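Long-range contacts in 11S globulin (Wrightia tinctoria, PDB 5WXU), which probably serves as a hexameric seed storage protein and binds the plant hormone auxin (indole-3-acetic acid): residues B[82-87]-B[177-182]; B[103-108]-B[157-162]; B[341-346]-B[395-400]; B[349-354]-B[413-418]; B[363-368]-B[378-383]. All blocks are in the same frame, centred on the assembly; numbering follows the deposited sequence.

Interaction 1. Residues B[82-87]-B[177-182]. With PO4 (phosphate ion), chain N.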
# COMPACT_ATOMS: atom_id res chain seq x y z
N ALA B 82 14.04 3.31 -29.08
CA ALA B 82 15.42 3.28 -28.72
C ALA B 82 16.21 4.33 -29.53
O ALA B 82 16.01 4.50 -30.76
CB ALA B 82 15.98 1.89 -28.93
N THR B 83 17.00 5.10 -28.81
CA THR B 83 17.84 6.15 -29.36
C THR B 83 19.23 6.11 -28.80
O THR B 83 19.43 5.86 -27.61
CB THR B 83 17.29 7.53 -29.03
OG1 THR B 83 15.90 7.56 -29.32
CG2 THR B 83 17.96 8.66 -29.87
N ARG B 84 20.23 6.39 -29.65
CA ARG B 84 21.65 6.50 -29.20
C ARG B 84 22.07 7.93 -29.41
O ARG B 84 22.24 8.38 -30.58
CB ARG B 84 22.57 5.50 -29.91
CG ARG B 84 24.00 5.57 -29.46
CD ARG B 84 24.78 4.31 -29.85
NE ARG B 84 24.87 4.12 -31.29
CZ ARG B 84 24.94 2.97 -31.97
NH1 ARG B 84 24.82 1.74 -31.40
NH2 ARG B 84 25.11 3.03 -33.33
N HIS B 85 22.26 8.67 -28.32
CA HIS B 85 22.76 10.03 -28.48
C HIS B 85 24.25 10.05 -28.29
O HIS B 85 24.77 9.39 -27.42
CB HIS B 85 22.12 10.99 -27.49
CG HIS B 85 20.66 11.17 -27.63
ND1 HIS B 85 20.05 11.83 -28.70
CD2 HIS B 85 19.64 10.79 -26.80
CE1 HIS B 85 18.74 11.86 -28.51
NE2 HIS B 85 18.46 11.23 -27.36
N VAL B 86 24.95 10.85 -29.12
CA VAL B 86 26.37 10.91 -29.06
C VAL B 86 26.67 12.38 -28.93
O VAL B 86 26.31 13.14 -29.83
CB VAL B 86 27.03 10.25 -30.28
CG1 VAL B 86 28.54 10.50 -30.22
CG2 VAL B 86 26.74 8.75 -30.28
N ILE B 87 27.19 12.81 -27.79
CA ILE B 87 27.35 14.21 -27.47
C ILE B 87 28.85 14.49 -27.49
O ILE B 87 29.56 13.98 -26.66
CB ILE B 87 26.76 14.56 -26.10
CG1 ILE B 87 25.24 14.20 -26.01
CG2 ILE B 87 26.91 16.02 -25.74
CD1 ILE B 87 24.71 14.17 -24.59
N LYS B 177 33.58 11.32 -26.31
CA LYS B 177 32.13 11.56 -26.56
C LYS B 177 31.37 10.91 -25.41
O LYS B 177 31.78 9.86 -24.90
CB LYS B 177 31.70 10.96 -27.88
CG LYS B 177 32.24 11.78 -29.04
CD LYS B 177 31.95 11.21 -30.40
CE LYS B 177 32.25 12.25 -31.46
NZ LYS B 177 32.25 11.67 -32.84
N LEU B 178 30.28 11.56 -25.01
CA LEU B 178 29.31 11.01 -24.05
C LEU B 178 28.26 10.28 -24.84
O LEU B 178 27.65 10.88 -25.70
CB LEU B 178 28.74 12.13 -23.29
CG LEU B 178 27.62 11.82 -22.26
CD1 LEU B 178 28.16 10.93 -21.17
CD2 LEU B 178 27.12 13.10 -21.65
N VAL B 179 28.05 8.98 -24.61
CA VAL B 179 27.19 8.18 -25.50
C VAL B 179 26.09 7.67 -24.54
O VAL B 179 26.42 7.03 -23.54
CB VAL B 179 27.92 7.01 -26.15
CG1 VAL B 179 26.96 6.09 -26.85
CG2 VAL B 179 28.99 7.55 -27.10
N LEU B 180 24.87 8.11 -24.85
CA LEU B 180 23.66 7.70 -24.12
C LEU B 180 22.73 6.79 -24.94
O LEU B 180 22.27 7.15 -26.04
CB LEU B 180 22.92 8.94 -23.67
CG LEU B 180 23.69 10.04 -22.92
CD1 LEU B 180 22.75 11.20 -22.67
CD2 LEU B 180 24.43 9.55 -21.66
N LEU B 181 22.39 5.62 -24.41
CA LEU B 181 21.44 4.74 -25.02
C LEU B 181 20.15 4.93 -24.18
O LEU B 181 20.18 4.62 -23.01
CB LEU B 181 21.83 3.31 -24.92
CG LEU B 181 20.79 2.38 -25.58
CD1 LEU B 181 21.18 2.28 -27.03
CD2 LEU B 181 20.64 1.04 -24.90
N VAL B 182 19.09 5.41 -24.82
CA VAL B 182 17.80 5.80 -24.19
C VAL B 182 16.74 4.83 -24.70
O VAL B 182 16.47 4.71 -25.92
CB VAL B 182 17.37 7.20 -24.54
CG1 VAL B 182 16.13 7.55 -23.73
CG2 VAL B 182 18.48 8.23 -24.28
P PO4 N . 15.10 12.69 -25.29
O1 PO4 N . 14.07 13.89 -25.60
O2 PO4 N . 16.07 12.75 -24.13
O3 PO4 N . 14.27 11.52 -24.73
O4 PO4 N . 15.70 11.98 -26.51
O HOH W 1 14.32 6.52 -27.19
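Six backbone hydrogen bonds join segments 82-87 and 177-182 in antiparallel register, the shortest running from His85 N to Leu180 O at 2.7 Å. The straightest goes from Val182 N to Thr83 O, with an N-H...O angle of 174° and the donor nearly along the C=O axis. Val182 O takes a second donor, a water 3.1 Å away that also bonds Thr83 OG1, a hydroxyl held in addition by Arg199. The His85 ring bonds at both nitrogens: ND1 to Ser65 OG, and NE2 to phosphate O4 at 3.0 Å. CG is anti to the carbonyl carbon (chi1 -64°), which places His85 CD2 3.8 Å from Val182 CG2, at the ring edge, while Thr83 CG2 sits over one face. An alanine here would remove the imidazole and would probably cost the bonds to Ser65 and the phosphate and the edge contact with Val182 CG2. Further along the same face, Ile87 CD1 touches Leu178 CD2 at 3.9 Å and meets Leu180 CD1, the latter two side chains crossing obliquely. On the other face Val86 CG2 lies alongside Val179 CG2, and Val86 CG1 presses tightly on Lys177 CD at 3.5 Å. Arg84 reaches beyond the pair to Glu66 and Tyr357. In the antiparallel cupin sheet, strand 80-87 is flanked by strands 63-67 and 178-185, and the latter leads on to strand 102-108.

Interaction 2. Residues B[103-108]-B[157-162]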
# COMPACT_ATOMS: atom_id res chain seq x y z
N LEU B 103 14.76 4.61 -19.33
CA LEU B 103 16.03 4.39 -18.75
C LEU B 103 17.13 4.87 -19.76
O LEU B 103 17.01 4.65 -21.01
CB LEU B 103 16.22 2.95 -18.48
CG LEU B 103 15.24 2.29 -17.52
CD1 LEU B 103 15.80 0.97 -17.12
CD2 LEU B 103 15.02 3.12 -16.27
N ILE B 104 18.11 5.55 -19.21
CA ILE B 104 19.30 6.02 -19.99
C ILE B 104 20.50 5.24 -19.53
O ILE B 104 20.80 5.22 -18.35
CB ILE B 104 19.52 7.50 -19.76
CG1 ILE B 104 18.32 8.29 -20.24
CG2 ILE B 104 20.75 7.98 -20.60
CD1 ILE B 104 18.30 9.75 -19.92
N ILE B 105 21.19 4.54 -20.44
CA ILE B 105 22.43 3.82 -20.13
C ILE B 105 23.59 4.68 -20.61
O ILE B 105 23.62 5.08 -21.76
CB ILE B 105 22.47 2.48 -20.84
CG1 ILE B 105 21.38 1.58 -20.28
CG2 ILE B 105 23.83 1.81 -20.66
CD1 ILE B 105 20.95 0.62 -21.32
N VAL B 106 24.47 5.03 -19.71
CA VAL B 106 25.67 5.77 -20.09
C VAL B 106 26.68 4.75 -20.56
O VAL B 106 27.38 4.10 -19.76
CB VAL B 106 26.21 6.65 -18.97
CG1 VAL B 106 27.40 7.48 -19.54
CG2 VAL B 106 25.08 7.52 -18.40
N VAL B 107 26.83 4.70 -21.89
CA VAL B 107 27.64 3.68 -22.59
C VAL B 107 29.12 4.04 -22.57
O VAL B 107 29.99 3.17 -22.45
CB VAL B 107 27.13 3.54 -24.05
CG1 VAL B 107 28.06 2.65 -24.86
CG2 VAL B 107 25.77 2.88 -24.07
N GLN B 108 29.39 5.34 -22.60
CA GLN B 108 30.74 5.89 -22.57
C GLN B 108 30.70 7.33 -22.12
O GLN B 108 29.78 8.05 -22.44
CB GLN B 108 31.32 5.83 -23.98
CG GLN B 108 32.61 6.60 -24.20
CD GLN B 108 33.06 6.56 -25.68
OE1 GLN B 108 33.28 5.46 -26.21
NE2 GLN B 108 33.20 7.73 -26.32
N GLY B 157 28.43 3.35 -17.23
CA GLY B 157 27.86 2.30 -16.40
C GLY B 157 26.59 2.75 -15.66
O GLY B 157 25.86 1.90 -15.14
N ASP B 158 26.35 4.05 -15.57
CA ASP B 158 25.12 4.58 -14.99
C ASP B 158 23.90 4.21 -15.78
O ASP B 158 23.88 4.24 -17.00
CB ASP B 158 25.19 6.11 -14.80
CG ASP B 158 26.03 6.54 -13.64
OD1 ASP B 158 26.46 5.75 -12.86
OD2 ASP B 158 26.25 7.76 -13.45
N VAL B 159 22.83 3.86 -15.06
CA VAL B 159 21.56 3.68 -15.64
C VAL B 159 20.73 4.69 -14.92
O VAL B 159 20.64 4.68 -13.69
CB VAL B 159 21.00 2.28 -15.43
CG1 VAL B 159 19.62 2.19 -16.03
CG2 VAL B 159 21.88 1.24 -16.10
N ILE B 160 20.06 5.55 -15.68
CA ILE B 160 19.33 6.69 -15.13
C ILE B 160 17.86 6.50 -15.48
O ILE B 160 17.53 6.15 -16.60
CB ILE B 160 19.78 8.02 -15.82
CG1 ILE B 160 21.29 8.25 -15.71
CG2 ILE B 160 19.06 9.25 -15.31
CD1 ILE B 160 21.91 8.87 -16.96
N ALA B 161 16.97 6.75 -14.54
CA ALA B 161 15.58 6.52 -14.69
C ALA B 161 14.83 7.78 -14.59
O ALA B 161 14.90 8.46 -13.53
CB ALA B 161 15.08 5.54 -13.59
N LEU B 162 14.05 8.12 -15.62
CA LEU B 162 13.27 9.37 -15.58
C LEU B 162 11.81 9.19 -15.95
O LEU B 162 11.50 8.52 -16.93
CB LEU B 162 13.87 10.36 -16.57
CG LEU B 162 15.29 10.87 -16.24
CD1 LEU B 162 15.94 11.74 -17.31
CD2 LEU B 162 15.28 11.63 -14.95
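Within the N-terminal cupin β-barrel, segments 103-108 and 157-162 pair antiparallel, their short axes 4.5 Å apart at closest approach and 160° between directions. Ile160 shows how the side chains fill the face they share with Ile104. Ile160 CB lies 3.9 Å from Ile104 O and close to Ile104 CB. CG1, anti to the carbonyl carbon (chi1 -56°), stays beside that same oxygen, and chi2, displaced from a regular staggered value at 142°, carries CD1 across to the other strand. There Ile160 CD1 meets Val106 CG2 at 3.7 Å and also touches CB and CG2 of Ile104. Ile104 in turn sends CD1 obliquely to Leu162 CD1, and strand 178-185 adds Leu180 to this layer. On the reverse face Leu103 CD2 lies 3.6 Å from Ala161 CB, and Leu103 CD1 meets Val159 CG1; Leu326 of helix 325-329 packs against both Leu103 and Ala161. The backbone ladder is held by a reciprocal pair between Ile104 and Ile160, followed by Val106 N to Asp158 O. Asp158 points its carboxylate out of the pair, to Lys296 and Asn298. Beyond Val106 the strand distorts: Val107 and Gln108 both face Val179 in a classic β-bulge. The ladder ends where Gly157 N donates to Val106 O at 2.8 Å, nearly straight at 172°.

Interaction 3. Residues B[341-346]-B[395-400]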
# COMPACT_ATOMS: atom_id res chain seq x y z
N ASN B 341 33.45 -17.51 -24.12
CA ASN B 341 32.75 -18.79 -24.18
C ASN B 341 31.76 -19.14 -23.04
O ASN B 341 31.14 -20.22 -23.09
CB ASN B 341 33.73 -19.94 -24.32
CG ASN B 341 34.73 -19.70 -25.44
OD1 ASN B 341 35.95 -19.74 -25.22
ND2 ASN B 341 34.21 -19.43 -26.62
N ALA B 342 31.60 -18.24 -22.07
CA ALA B 342 30.64 -18.46 -20.95
C ALA B 342 29.20 -18.22 -21.43
O ALA B 342 28.95 -17.60 -22.52
CB ALA B 342 31.02 -17.52 -19.81
N MET B 343 28.22 -18.78 -20.68
CA MET B 343 26.80 -18.71 -21.08
C MET B 343 25.98 -18.16 -19.92
O MET B 343 26.40 -18.23 -18.74
CB MET B 343 26.25 -20.09 -21.41
CG MET B 343 26.87 -20.63 -22.69
SD MET B 343 26.29 -22.34 -22.81
CE MET B 343 25.78 -22.44 -24.49
N ILE B 344 24.87 -17.52 -20.28
CA ILE B 344 23.79 -17.36 -19.34
C ILE B 344 22.89 -18.57 -19.54
O ILE B 344 22.66 -19.03 -20.70
CB ILE B 344 23.00 -16.06 -19.56
CG1 ILE B 344 23.86 -14.80 -19.37
CG2 ILE B 344 21.86 -15.94 -18.57
CD1 ILE B 344 24.39 -14.54 -17.99
N VAL B 345 22.31 -19.10 -18.46
CA VAL B 345 21.42 -20.24 -18.59
C VAL B 345 20.29 -19.94 -19.56
O VAL B 345 19.81 -18.82 -19.61
CB VAL B 345 20.87 -20.72 -17.23
CG1 VAL B 345 22.02 -21.23 -16.37
CG2 VAL B 345 20.08 -19.65 -16.54
N PRO B 346 19.85 -20.93 -20.36
CA PRO B 346 18.64 -20.79 -21.13
C PRO B 346 17.45 -20.48 -20.20
O PRO B 346 17.36 -21.04 -19.07
CB PRO B 346 18.41 -22.16 -21.73
CG PRO B 346 19.44 -23.03 -21.20
CD PRO B 346 20.43 -22.29 -20.45
N LEU B 395 18.87 -18.40 -25.25
CA LEU B 395 20.20 -18.85 -24.78
C LEU B 395 21.25 -17.91 -25.34
O LEU B 395 21.20 -17.67 -26.52
CB LEU B 395 20.63 -20.15 -25.47
CG LEU B 395 19.95 -21.43 -25.13
CD1 LEU B 395 18.74 -21.55 -26.01
CD2 LEU B 395 20.95 -22.59 -25.24
N LYS B 396 22.25 -17.54 -24.56
CA LYS B 396 23.32 -16.66 -24.97
C LYS B 396 24.64 -17.36 -24.63
O LYS B 396 24.77 -17.97 -23.55
CB LYS B 396 23.29 -15.27 -24.24
CG LYS B 396 21.94 -14.54 -24.18
CD LYS B 396 22.01 -13.11 -23.56
CE LYS B 396 21.07 -12.86 -22.37
NZ LYS B 396 20.16 -11.67 -22.58
N GLN B 397 25.63 -17.25 -25.53
CA GLN B 397 27.00 -17.68 -25.26
C GLN B 397 27.94 -16.63 -25.81
O GLN B 397 27.79 -16.20 -26.97
CB GLN B 397 27.33 -18.98 -25.95
CG GLN B 397 28.76 -19.45 -25.65
CD GLN B 397 28.99 -20.88 -26.02
OE1 GLN B 397 28.38 -21.41 -26.96
NE2 GLN B 397 29.91 -21.52 -25.30
N ALA B 398 28.90 -16.26 -25.00
CA ALA B 398 29.89 -15.24 -25.42
C ALA B 398 30.84 -15.87 -26.41
O ALA B 398 31.13 -17.09 -26.35
CB ALA B 398 30.69 -14.71 -24.27
N GLY B 399 31.34 -15.04 -27.30
CA GLY B 399 32.41 -15.48 -28.17
C GLY B 399 33.75 -15.32 -27.51
O GLY B 399 33.88 -15.05 -26.31
N PRO B 400 34.84 -15.47 -28.31
CA PRO B 400 36.20 -15.43 -27.81
C PRO B 400 36.70 -14.12 -27.15
O PRO B 400 37.70 -14.16 -26.45
CB PRO B 400 37.04 -15.80 -29.07
CG PRO B 400 36.17 -15.49 -30.21
CD PRO B 400 34.75 -15.50 -29.79
O HOH W 2 32.11 -19.01 -27.93
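Segments 341-346 and 395-400 run antiparallel, 167° between their short strand axes, yet just one interstrand backbone bond is both short and straight: Ala398 N to Ala342 O at 2.8 Å, the donor nearly along the C=O axis. The bond from Ile344 N to Lys396 O is weak, and so are those from Asn341 N to the carbonyls of Ala398 and Gly399. The other strong bond comes from a side chain, that of Gln397. Its CG is anti to the backbone N (chi1 -179°) and the chain stays extended, bringing Gln397 NE2 to Asn341 O at 2.8 Å with an angle of 176° at the hydrogen. The oxygen lies in the plane of the Gln397 amide, whereas the donor stands above the carbonyl plane of Asn341. Met343 crosses this chain obliquely: Met343 CG touches Gln397 CB at 3.7 Å, and after the bend at chi3 the Met343 CE methyl comes 3.7 Å from Gln397 OE1. These two residues form a non-hydrogen-bonded pair in the C-terminal cupin domain, where strand 343-349 lies next to strand 393-399 and also pairs with 416-418 and 457-458. Phe233 of a second subunit packs on Met343, Leu395 and Gln397, placing this face at the subunit interface. At the Leu395 end of the contact, Pro346 CB rests on Leu395 CG at 3.8 Å, and Leu234 of the second subunit packs on the proline. At the other extremity a water bridges the segments, accepting from Asn341 ND2 and donating to Ala398 O at 2.7 Å.

Interaction 4. Residues B[349-354]-B[413-418]. With PO4 (phosphate ion), chain O.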
# COMPACT_ATOMS: atom_id res chain seq x y z
N ASN B 349 11.75 -14.76 -19.85
CA ASN B 349 11.26 -13.66 -18.99
C ASN B 349 9.79 -13.94 -18.71
O ASN B 349 8.95 -14.05 -19.62
CB ASN B 349 11.39 -12.36 -19.73
CG ASN B 349 12.83 -11.97 -20.01
OD1 ASN B 349 13.68 -12.01 -19.13
ND2 ASN B 349 13.10 -11.57 -21.23
N ASN B 350 9.44 -14.02 -17.44
CA ASN B 350 8.10 -14.41 -17.15
C ASN B 350 7.13 -13.20 -17.06
O ASN B 350 5.98 -13.39 -17.34
CB ASN B 350 8.06 -15.39 -15.98
CG ASN B 350 8.82 -14.89 -14.79
OD1 ASN B 350 9.76 -15.54 -14.29
ND2 ASN B 350 8.44 -13.70 -14.33
N ASN B 351 7.62 -11.98 -16.83
CA ASN B 351 6.74 -10.85 -16.61
C ASN B 351 7.14 -9.58 -17.33
O ASN B 351 6.88 -8.49 -16.83
CB ASN B 351 6.63 -10.58 -15.08
CG ASN B 351 7.96 -10.26 -14.42
OD1 ASN B 351 9.00 -10.27 -15.06
ND2 ASN B 351 7.93 -9.92 -13.12
N ALA B 352 7.84 -9.71 -18.46
CA ALA B 352 8.48 -8.57 -19.08
C ALA B 352 9.00 -8.91 -20.44
O ALA B 352 9.34 -10.05 -20.67
CB ALA B 352 9.60 -7.99 -18.21
N HIS B 353 9.11 -7.90 -21.28
CA HIS B 353 9.99 -7.94 -22.46
C HIS B 353 11.40 -7.50 -22.10
O HIS B 353 11.62 -6.70 -21.15
CB HIS B 353 9.50 -7.07 -23.56
CG HIS B 353 8.10 -7.28 -23.90
ND1 HIS B 353 7.59 -8.52 -24.20
CD2 HIS B 353 7.08 -6.39 -23.98
CE1 HIS B 353 6.31 -8.38 -24.49
NE2 HIS B 353 5.98 -7.10 -24.34
N SER B 354 12.40 -8.03 -22.83
CA SER B 354 13.78 -7.60 -22.60
C SER B 354 14.30 -6.91 -23.85
O SER B 354 14.08 -7.37 -24.97
CB SER B 354 14.74 -8.73 -22.14
OG SER B 354 14.83 -9.74 -23.11
N ARG B 413 10.70 -5.27 -10.99
CA ARG B 413 10.96 -6.59 -10.49
C ARG B 413 10.81 -7.68 -11.53
O ARG B 413 10.24 -8.74 -11.29
CB ARG B 413 10.14 -6.89 -9.22
CG ARG B 413 10.46 -5.85 -8.11
CD ARG B 413 9.58 -6.04 -6.90
NE ARG B 413 9.64 -4.86 -6.09
CZ ARG B 413 8.91 -4.66 -5.01
NH1 ARG B 413 8.09 -5.61 -4.57
NH2 ARG B 413 9.04 -3.51 -4.36
N ALA B 414 11.36 -7.39 -12.72
CA ALA B 414 11.38 -8.36 -13.78
C ALA B 414 12.16 -9.61 -13.32
O ALA B 414 13.19 -9.52 -12.71
CB ALA B 414 12.01 -7.75 -14.98
N LYS B 415 11.62 -10.78 -13.63
CA LYS B 415 12.25 -12.03 -13.21
C LYS B 415 12.28 -12.96 -14.42
O LYS B 415 11.46 -12.80 -15.35
CB LYS B 415 11.49 -12.70 -12.11
CG LYS B 415 11.79 -12.13 -10.72
CD LYS B 415 10.78 -12.62 -9.68
CE LYS B 415 9.41 -11.93 -9.76
NZ LYS B 415 9.30 -10.49 -9.35
N ALA B 416 13.26 -13.83 -14.39
CA ALA B 416 13.44 -14.79 -15.47
C ALA B 416 13.30 -16.16 -14.83
O ALA B 416 13.45 -16.33 -13.61
CB ALA B 416 14.77 -14.62 -16.09
N THR B 417 13.01 -17.13 -15.67
CA THR B 417 12.87 -18.52 -15.21
C THR B 417 13.95 -19.33 -15.96
O THR B 417 14.07 -19.22 -17.20
CB THR B 417 11.48 -19.05 -15.49
OG1 THR B 417 10.50 -18.28 -14.74
CG2 THR B 417 11.41 -20.48 -15.10
N ALA B 418 14.78 -20.03 -15.21
CA ALA B 418 15.88 -20.80 -15.74
C ALA B 418 15.44 -22.23 -16.08
O ALA B 418 14.66 -22.90 -15.35
CB ALA B 418 17.02 -20.84 -14.73
P PO4 O . 9.44 -10.10 -5.77
O1 PO4 O . 9.00 -8.77 -5.20
O2 PO4 O . 10.35 -10.02 -6.95
O3 PO4 O . 10.16 -10.68 -4.55
O4 PO4 O . 8.16 -10.86 -6.13
O HOH W 3 10.52 -11.08 -16.91
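Hydrogen bonds dominate this contact, three of the four across the segments involving an asparagine side-chain amide. Asn351 uses both ends of its side chain. CG sits between the backbone N and the carbonyl carbon (chi1 60°), the crowded position, which turns the amide toward 413-418; Asn351 OD1 then accepts from Lys415 N at 3.0 Å on a lone pair in the carbonyl plane. Asn351 ND2 donates to Arg413 O at 3.2 Å, with that oxygen in the amide plane but the donor well above the Arg413 carbonyl plane. Asn350, also in the crowded position, receives the Thr417 hydroxyl OG1 on a lone pair of OD1 at 2.9 Å, the two side chains crossing at about a right angle. Its backbone N adds a bond to Lys415 O. A water donates to both Asn351 OD1 and Lys415 O, so each of these oxygens accepts twice. Asn349 and Ala416 form a non-hydrogen-bonded pair at the end of strand 343-349, where the C-terminal cupin sheet gives way to the loop leading to strand 354-359. The ionic group lies at the opposite end of the contact. Lys415, bent at chi3 and chi4, curls back so that its NZ bonds Arg413 O at 2.8 Å as well as phosphate O2 at 2.7 Å. Arg413 NH1 reaches the same phosphate only weakly; Tyr321 of the same chain and Thr289 of a third subunit also bond the phosphate. Apolar contact is slight, chiefly Ala352 CB on Ala414 CB at 4.0 Å. Pro118 of a second subunit packs on Thr417, and Glu288 of the third subunit bonds Ala416 N.

Interaction 5. Residues B[363-368]-B[378-383]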
# COMPACT_ATOMS: atom_id res chain seq x y z
N GLY B 363 28.74 -12.60 -29.32
CA GLY B 363 28.33 -13.96 -28.95
C GLY B 363 27.26 -14.52 -29.85
O GLY B 363 26.91 -13.94 -30.84
N ARG B 364 26.75 -15.70 -29.48
CA ARG B 364 25.67 -16.34 -30.15
C ARG B 364 24.42 -16.22 -29.26
O ARG B 364 24.48 -16.47 -28.09
CB ARG B 364 25.96 -17.84 -30.28
CG ARG B 364 24.94 -18.64 -31.04
CD ARG B 364 25.33 -20.12 -31.16
NE ARG B 364 24.31 -20.95 -31.77
CZ ARG B 364 24.36 -22.26 -31.91
NH1 ARG B 364 25.40 -22.97 -31.46
NH2 ARG B 364 23.36 -22.88 -32.47
N LEU B 365 23.32 -15.85 -29.88
CA LEU B 365 21.99 -15.80 -29.31
C LEU B 365 21.06 -16.77 -30.08
O LEU B 365 20.95 -16.74 -31.28
CB LEU B 365 21.46 -14.35 -29.36
CG LEU B 365 19.97 -14.19 -28.98
CD1 LEU B 365 19.79 -14.36 -27.49
CD2 LEU B 365 19.52 -12.82 -29.45
N GLN B 366 20.38 -17.62 -29.35
CA GLN B 366 19.25 -18.36 -29.89
C GLN B 366 17.97 -18.01 -29.15
O GLN B 366 17.97 -17.90 -27.91
CB GLN B 366 19.50 -19.84 -29.88
CG GLN B 366 18.35 -20.61 -30.47
CD GLN B 366 18.69 -22.00 -30.87
OE1 GLN B 366 19.35 -22.73 -30.13
NE2 GLN B 366 18.20 -22.40 -32.06
N VAL B 367 16.93 -17.78 -29.93
CA VAL B 367 15.61 -17.47 -29.39
C VAL B 367 14.59 -18.44 -29.96
O VAL B 367 14.58 -18.69 -31.20
CB VAL B 367 15.18 -16.09 -29.77
CG1 VAL B 367 13.86 -15.73 -29.06
CG2 VAL B 367 16.24 -15.09 -29.42
N GLY B 368 13.76 -18.97 -29.08
CA GLY B 368 12.60 -19.84 -29.39
C GLY B 368 11.25 -19.17 -29.01
O GLY B 368 11.12 -18.54 -27.94
N GLY B 378 21.89 -16.79 -34.23
CA GLY B 378 23.02 -16.10 -34.85
C GLY B 378 23.81 -15.20 -33.93
O GLY B 378 23.62 -15.22 -32.71
N ASP B 379 24.72 -14.43 -34.51
CA ASP B 379 25.56 -13.54 -33.77
C ASP B 379 24.86 -12.33 -33.21
O ASP B 379 23.83 -11.89 -33.77
CB ASP B 379 26.70 -13.02 -34.64
CG ASP B 379 27.62 -14.16 -35.13
OD1 ASP B 379 27.80 -15.17 -34.40
OD2 ASP B 379 28.19 -13.98 -36.24
N VAL B 380 25.40 -11.83 -32.10
CA VAL B 380 25.14 -10.49 -31.67
C VAL B 380 26.46 -9.86 -31.50
O VAL B 380 27.44 -10.52 -31.11
CB VAL B 380 24.24 -10.37 -30.42
CG1 VAL B 380 22.90 -11.02 -30.72
CG2 VAL B 380 24.90 -11.01 -29.17
N ARG B 381 26.52 -8.57 -31.76
CA ARG B 381 27.76 -7.87 -31.58
C ARG B 381 27.60 -6.46 -31.18
O ARG B 381 26.48 -5.96 -31.23
CB ARG B 381 28.61 -8.02 -32.85
CG ARG B 381 28.07 -7.42 -34.13
CD ARG B 381 28.78 -8.10 -35.36
NE ARG B 381 30.14 -8.62 -35.02
CZ ARG B 381 30.51 -9.90 -34.77
NH1 ARG B 381 29.65 -10.94 -34.83
NH2 ARG B 381 31.78 -10.14 -34.42
N GLN B 382 28.72 -5.82 -30.81
CA GLN B 382 28.75 -4.47 -30.26
C GLN B 382 27.97 -3.50 -31.15
O GLN B 382 28.04 -3.49 -32.39
CB GLN B 382 30.17 -3.97 -30.06
CG GLN B 382 30.28 -2.59 -29.44
CD GLN B 382 31.71 -2.10 -29.43
OE1 GLN B 382 32.60 -2.75 -28.90
NE2 GLN B 382 31.93 -0.94 -30.03
N GLY B 383 27.18 -2.68 -30.47
CA GLY B 383 26.34 -1.69 -31.11
C GLY B 383 24.98 -2.15 -31.53
O GLY B 383 24.18 -1.33 -31.94
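Gly378 opens the second segment with a reciprocal pair of bonds to Leu365: Gly378 O accepts from Leu365 N at 2.9 Å, with 175° at the hydrogen and the donor nearly along the C=O axis, and its N donates back to Leu365 O. Asp379 follows as the non-hydrogen-bonded partner of Arg364, Asp379 CA lying 3.3 Å from Gly363 O in a CA-H...O contact. The Arg364 chain is fully extended and finds charge partners in Asp377 and in Asp230 of a second subunit. Val380 then forms the second bonded pair, donating from N to Gly363 O at 2.9 Å and accepting at O from Gly363 N at 3.0 Å. Val380 CG1, anti to the carbonyl carbon (chi1 -59°), meets Leu365 CB at 3.9 Å and Leu365 CD2 at 4.0 Å, the side chains crossing obliquely. Phe386 of strand 385-388 touches both Val380 and Leu365. An alanine at Val380 would lose both methyls and is likely to weaken the packing on Leu365 and Phe386. Arg381, which makes no contact with 363-368, forms a long salt bridge back to Asp379. The pair, its strands inclined at 125°, belongs to the curled antiparallel sheet of the C-terminal cupin domain, where strand 361-368 pairs with 376-377, 379-381 and 393-399.

In the fold
Along the chain the contacts fall into two groups, one for each cupin domain. Interactions 1 and 2 belong to the N-terminal domain, with centres 9 Å apart, and share one sheet through adjacent strands 178-185 and 102-108; 103-108 and 157-162 both come between the two segments of interaction 1. Interactions 3, 4 and 5 belong to the C-terminal domain and reach a common sheet. Interaction 5 falls between the segments of interaction 3, their centres 10 Å apart, whereas the segments of 3 and 4 alternate. All three touch a second subunit, tying this sheet to the hexamer. One place where the domains meet is the probable hydrogen bond from Arg84 NH1 of interaction 1 to Gly383 O of interaction 5.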